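Local coordinates for esterase family protein (Staphylococcus aureus, PDB 7L0A) that probably hydrolyses S-formylglutathione to formate and glutathione, acting as a serine esterase of the esterase D family, at residues D144-F156 with Y246-N260. Sequence-based numbering, arbitrary orientation.
Sequences DKFAKAVPLSAVF and YWDQAIKRAITWMVN
The indole NE1 of Trp247 donates a hydrogen bond to OG of Ser153 at 2.9 Å, nearly straight (171°) and close to the ring plane, one of two polar grips that bracket the apolar packing between strand 148-152 and helix 246-259. With chi1 at -47°, the hydroxyl lies beside the serine's own backbone N, where it meets the indole edge. At the other end, Lys148 lays its extended chain across a face of Trp257 and brings NZ to the carbonyls near the C-terminal end of the helix. This NZ reaches O of Met258 at 3.0 Å from above the carbonyl plane, and O of Trp257 only weakly, so the ammonium would probably be drawn to the partial negative charge of the helix end.

The arrangement belongs to the alpha/beta-hydrolase fold, in which the C-terminal helix packs on the central sheet, here running almost antiparallel (168°) to the strand. The Trp247 end adjoins the predicted charge relay system: Ser153 touches Asp213, and Trp247 stacks on His128.

Apolar contacts fill the middle. Leu152 CD2 meets Ala250 CB at 3.9 Å, and Val150 divides its methyl groups, CG1 against Ala254 CB (3.8 Å) and CG2 against Trp257 CZ3 (3.6 Å) and Met258 CE. The six-membered ring of Trp257 also receives Lys148 CD over one face, a CH-pi contact 4.2 Å from the ring centroid, while the indole NE1 of Trp257 is hydrogen-bonded to OE1 of Gln234.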
# COMPACT_ATOMS: atom_id res chain seq x y z
N ASP B 144 5.51 20.16 15.81
CA ASP B 144 6.68 19.33 16.07
C ASP B 144 6.74 18.11 15.16
O ASP B 144 7.73 17.38 15.19
CB ASP B 144 6.70 18.89 17.54
CG ASP B 144 5.49 18.06 17.94
OD1 ASP B 144 4.47 18.08 17.21
OD2 ASP B 144 5.56 17.40 19.00
N LYS B 145 5.72 17.89 14.34
CA LYS B 145 5.65 16.77 13.42
C LYS B 145 6.04 17.13 11.99
O LYS B 145 6.60 16.30 11.28
CB LYS B 145 4.23 16.20 13.45
CG LYS B 145 3.99 14.85 12.82
CD LYS B 145 2.61 14.31 13.25
CE LYS B 145 2.71 13.04 14.10
NZ LYS B 145 2.37 13.20 15.52
N PHE B 146 5.77 18.36 11.57
CA PHE B 146 5.97 18.76 10.19
C PHE B 146 6.93 19.94 10.14
O PHE B 146 6.74 20.93 10.85
CB PHE B 146 4.66 19.16 9.53
CG PHE B 146 3.63 18.07 9.53
CD1 PHE B 146 3.71 17.03 8.64
CD2 PHE B 146 2.59 18.10 10.45
CE1 PHE B 146 2.77 16.03 8.65
CE2 PHE B 146 1.64 17.10 10.47
CZ PHE B 146 1.72 16.06 9.54
N ALA B 147 7.94 19.85 9.27
CA ALA B 147 8.90 20.93 9.13
C ALA B 147 8.36 22.05 8.26
O ALA B 147 8.80 23.21 8.41
CB ALA B 147 10.19 20.40 8.52
N LYS B 148 7.46 21.73 7.35
CA LYS B 148 6.98 22.66 6.34
C LYS B 148 5.52 22.35 6.07
O LYS B 148 5.12 21.18 6.08
CB LYS B 148 7.77 22.58 5.04
CG LYS B 148 9.25 22.84 5.22
CD LYS B 148 9.99 22.76 3.90
CE LYS B 148 11.49 22.81 4.14
NZ LYS B 148 12.24 23.14 2.89
N ALA B 149 4.73 23.39 5.81
CA ALA B 149 3.29 23.30 5.56
C ALA B 149 2.93 24.25 4.44
O ALA B 149 3.40 25.40 4.43
CB ALA B 149 2.50 23.65 6.84
N VAL B 150 2.09 23.80 3.51
CA VAL B 150 1.72 24.55 2.33
C VAL B 150 0.20 24.58 2.18
O VAL B 150 -0.41 23.73 1.52
CB VAL B 150 2.36 23.95 1.06
CG1 VAL B 150 2.02 24.79 -0.15
CG2 VAL B 150 3.87 23.82 1.20
N PRO B 151 -0.46 25.58 2.76
CA PRO B 151 -1.90 25.77 2.49
C PRO B 151 -2.11 26.41 1.12
O PRO B 151 -1.53 27.46 0.82
CB PRO B 151 -2.36 26.72 3.62
CG PRO B 151 -1.26 26.72 4.61
CD PRO B 151 0.01 26.45 3.84
N LEU B 152 -2.96 25.78 0.32
CA LEU B 152 -3.29 26.22 -1.03
C LEU B 152 -4.75 26.66 -1.04
O LEU B 152 -5.63 25.88 -0.69
CB LEU B 152 -3.10 25.08 -2.04
CG LEU B 152 -1.71 24.45 -2.14
CD1 LEU B 152 -1.82 23.30 -3.16
CD2 LEU B 152 -0.68 25.44 -2.54
N SER B 153 -5.01 27.88 -1.50
CA SER B 153 -6.37 28.36 -1.66
C SER B 153 -7.22 28.02 -0.44
O SER B 153 -8.35 27.52 -0.56
CB SER B 153 -7.01 27.76 -2.92
OG SER B 153 -6.12 27.88 -4.02
N ALA B 154 -6.66 28.31 0.74
CA ALA B 154 -7.17 27.73 1.98
C ALA B 154 -8.35 28.51 2.54
O ALA B 154 -8.53 29.71 2.32
CB ALA B 154 -6.06 27.65 3.03
N VAL B 155 -9.19 27.76 3.26
CA VAL B 155 -10.25 28.26 4.13
C VAL B 155 -9.65 28.62 5.48
O VAL B 155 -9.18 27.75 6.22
CB VAL B 155 -11.34 27.18 4.27
CG1 VAL B 155 -12.34 27.50 5.36
CG2 VAL B 155 -12.07 26.95 2.94
N PHE B 156 -9.63 29.92 5.79
CA PHE B 156 -9.06 30.42 7.04
C PHE B 156 -10.09 30.98 8.01
O PHE B 156 -9.75 31.27 9.18
CB PHE B 156 -8.02 31.53 6.78
CG PHE B 156 -6.74 31.07 6.09
CD1 PHE B 156 -5.88 30.18 6.71
CD2 PHE B 156 -6.39 31.58 4.84
CE1 PHE B 156 -4.69 29.77 6.08
CE2 PHE B 156 -5.21 31.18 4.22
CZ PHE B 156 -4.37 30.27 4.83
N TYR B 246 -5.01 25.44 -11.38
CA TYR B 246 -4.13 26.15 -10.46
C TYR B 246 -3.41 25.20 -9.51
O TYR B 246 -2.19 25.31 -9.33
CB TYR B 246 -4.92 27.21 -9.66
CG TYR B 246 -4.04 27.94 -8.68
CD1 TYR B 246 -3.14 28.90 -9.11
CD2 TYR B 246 -4.11 27.68 -7.30
CE1 TYR B 246 -2.32 29.57 -8.22
CE2 TYR B 246 -3.28 28.33 -6.43
CZ TYR B 246 -2.40 29.28 -6.89
OH TYR B 246 -1.55 29.94 -6.03
N TRP B 247 -4.12 24.24 -8.88
CA TRP B 247 -3.45 23.38 -7.92
C TRP B 247 -2.38 22.50 -8.57
O TRP B 247 -1.40 22.15 -7.90
CB TRP B 247 -4.46 22.53 -7.11
CG TRP B 247 -5.41 23.45 -6.36
CD1 TRP B 247 -5.07 24.59 -5.73
CD2 TRP B 247 -6.83 23.34 -6.29
NE1 TRP B 247 -6.20 25.21 -5.24
CE2 TRP B 247 -7.29 24.45 -5.55
CE3 TRP B 247 -7.77 22.41 -6.73
CZ2 TRP B 247 -8.63 24.67 -5.29
CZ3 TRP B 247 -9.08 22.62 -6.49
CH2 TRP B 247 -9.52 23.74 -5.74
N ASP B 248 -2.48 22.20 -9.88
CA ASP B 248 -1.39 21.48 -10.54
C ASP B 248 -0.11 22.31 -10.54
O ASP B 248 0.96 21.82 -10.16
CB ASP B 248 -1.82 21.12 -11.96
CG ASP B 248 -0.75 20.37 -12.73
OD1 ASP B 248 -0.08 19.48 -12.20
OD2 ASP B 248 -0.60 20.68 -13.94
N GLN B 249 -0.22 23.57 -10.94
CA GLN B 249 0.92 24.47 -10.95
C GLN B 249 1.46 24.72 -9.55
O GLN B 249 2.68 24.76 -9.33
CB GLN B 249 0.52 25.82 -11.55
CG GLN B 249 0.04 25.79 -12.98
CD GLN B 249 -0.51 27.14 -13.43
OE1 GLN B 249 -1.70 27.28 -13.70
NE2 GLN B 249 0.36 28.14 -13.49
N ALA B 250 0.55 24.92 -8.59
CA ALA B 250 0.94 25.26 -7.23
C ALA B 250 1.62 24.09 -6.53
O ALA B 250 2.60 24.28 -5.80
CB ALA B 250 -0.28 25.72 -6.43
N ILE B 251 1.13 22.87 -6.75
CA ILE B 251 1.74 21.73 -6.08
C ILE B 251 3.09 21.40 -6.69
O ILE B 251 3.99 20.92 -5.98
CB ILE B 251 0.79 20.52 -6.06
CG1 ILE B 251 1.15 19.51 -4.96
CG2 ILE B 251 0.72 19.80 -7.38
CD1 ILE B 251 0.93 20.05 -3.53
N LYS B 252 3.28 21.67 -7.99
CA LYS B 252 4.62 21.52 -8.54
C LYS B 252 5.60 22.46 -7.85
O LYS B 252 6.70 22.05 -7.46
CB LYS B 252 4.59 21.77 -10.05
CG LYS B 252 5.95 21.70 -10.76
CD LYS B 252 5.80 22.15 -12.21
CE LYS B 252 7.14 22.35 -12.90
NZ LYS B 252 7.89 21.07 -12.98
N ARG B 253 5.22 23.73 -7.69
CA ARG B 253 6.08 24.70 -7.01
C ARG B 253 6.30 24.31 -5.56
O ARG B 253 7.42 24.38 -5.05
CB ARG B 253 5.46 26.09 -7.13
CG ARG B 253 5.98 27.11 -6.16
CD ARG B 253 7.40 27.54 -6.50
NE ARG B 253 7.91 28.42 -5.45
CZ ARG B 253 9.08 28.27 -4.85
NH1 ARG B 253 9.90 27.29 -5.20
NH2 ARG B 253 9.43 29.12 -3.89
N ALA B 254 5.23 23.86 -4.89
CA ALA B 254 5.31 23.49 -3.50
C ALA B 254 6.28 22.33 -3.28
O ALA B 254 7.05 22.34 -2.31
CB ALA B 254 3.93 23.12 -2.98
N ILE B 255 6.28 21.34 -4.16
CA ILE B 255 7.15 20.18 -3.97
C ILE B 255 8.59 20.58 -4.15
O ILE B 255 9.45 20.17 -3.36
CB ILE B 255 6.73 19.05 -4.93
CG1 ILE B 255 5.46 18.37 -4.38
CG2 ILE B 255 7.85 18.01 -5.07
CD1 ILE B 255 4.81 17.39 -5.33
N THR B 256 8.89 21.40 -5.16
CA THR B 256 10.25 21.91 -5.30
C THR B 256 10.70 22.66 -4.05
O THR B 256 11.83 22.47 -3.55
CB THR B 256 10.35 22.81 -6.52
OG1 THR B 256 9.95 22.07 -7.68
CG2 THR B 256 11.77 23.32 -6.69
N TRP B 257 9.83 23.50 -3.50
CA TRP B 257 10.15 24.27 -2.30
C TRP B 257 10.36 23.36 -1.09
O TRP B 257 11.29 23.58 -0.30
CB TRP B 257 9.04 25.29 -2.07
CG TRP B 257 9.14 26.07 -0.80
CD1 TRP B 257 9.85 27.22 -0.61
CD2 TRP B 257 8.48 25.80 0.44
NE1 TRP B 257 9.70 27.67 0.69
CE2 TRP B 257 8.85 26.81 1.35
CE3 TRP B 257 7.61 24.79 0.87
CZ2 TRP B 257 8.39 26.84 2.66
CZ3 TRP B 257 7.14 24.84 2.17
CH2 TRP B 257 7.53 25.85 3.05
N MET B 258 9.53 22.34 -0.96
CA MET B 258 9.61 21.44 0.19
C MET B 258 10.97 20.76 0.30
O MET B 258 11.51 20.63 1.40
CB MET B 258 8.56 20.35 0.06
CG MET B 258 7.20 20.69 0.50
SD MET B 258 6.18 19.26 0.06
CE MET B 258 4.71 20.18 -0.33
N VAL B 259 11.48 20.23 -0.82
CA VAL B 259 12.63 19.33 -0.74
C VAL B 259 13.95 20.08 -0.77
O VAL B 259 15.00 19.47 -0.50
CB VAL B 259 12.57 18.29 -1.87
CG1 VAL B 259 11.27 17.49 -1.76
CG2 VAL B 259 12.69 18.94 -3.23
N ASN B 260 13.95 21.38 -1.02
CA ASN B 260 15.21 22.10 -1.20
C ASN B 260 15.71 22.93 -0.03
O ASN B 260 15.05 23.03 1.01
CB ASN B 260 15.06 23.01 -2.42
CG ASN B 260 15.37 22.29 -3.72
OD1 ASN B 260 16.47 21.75 -3.88
ND2 ASN B 260 14.41 22.25 -4.64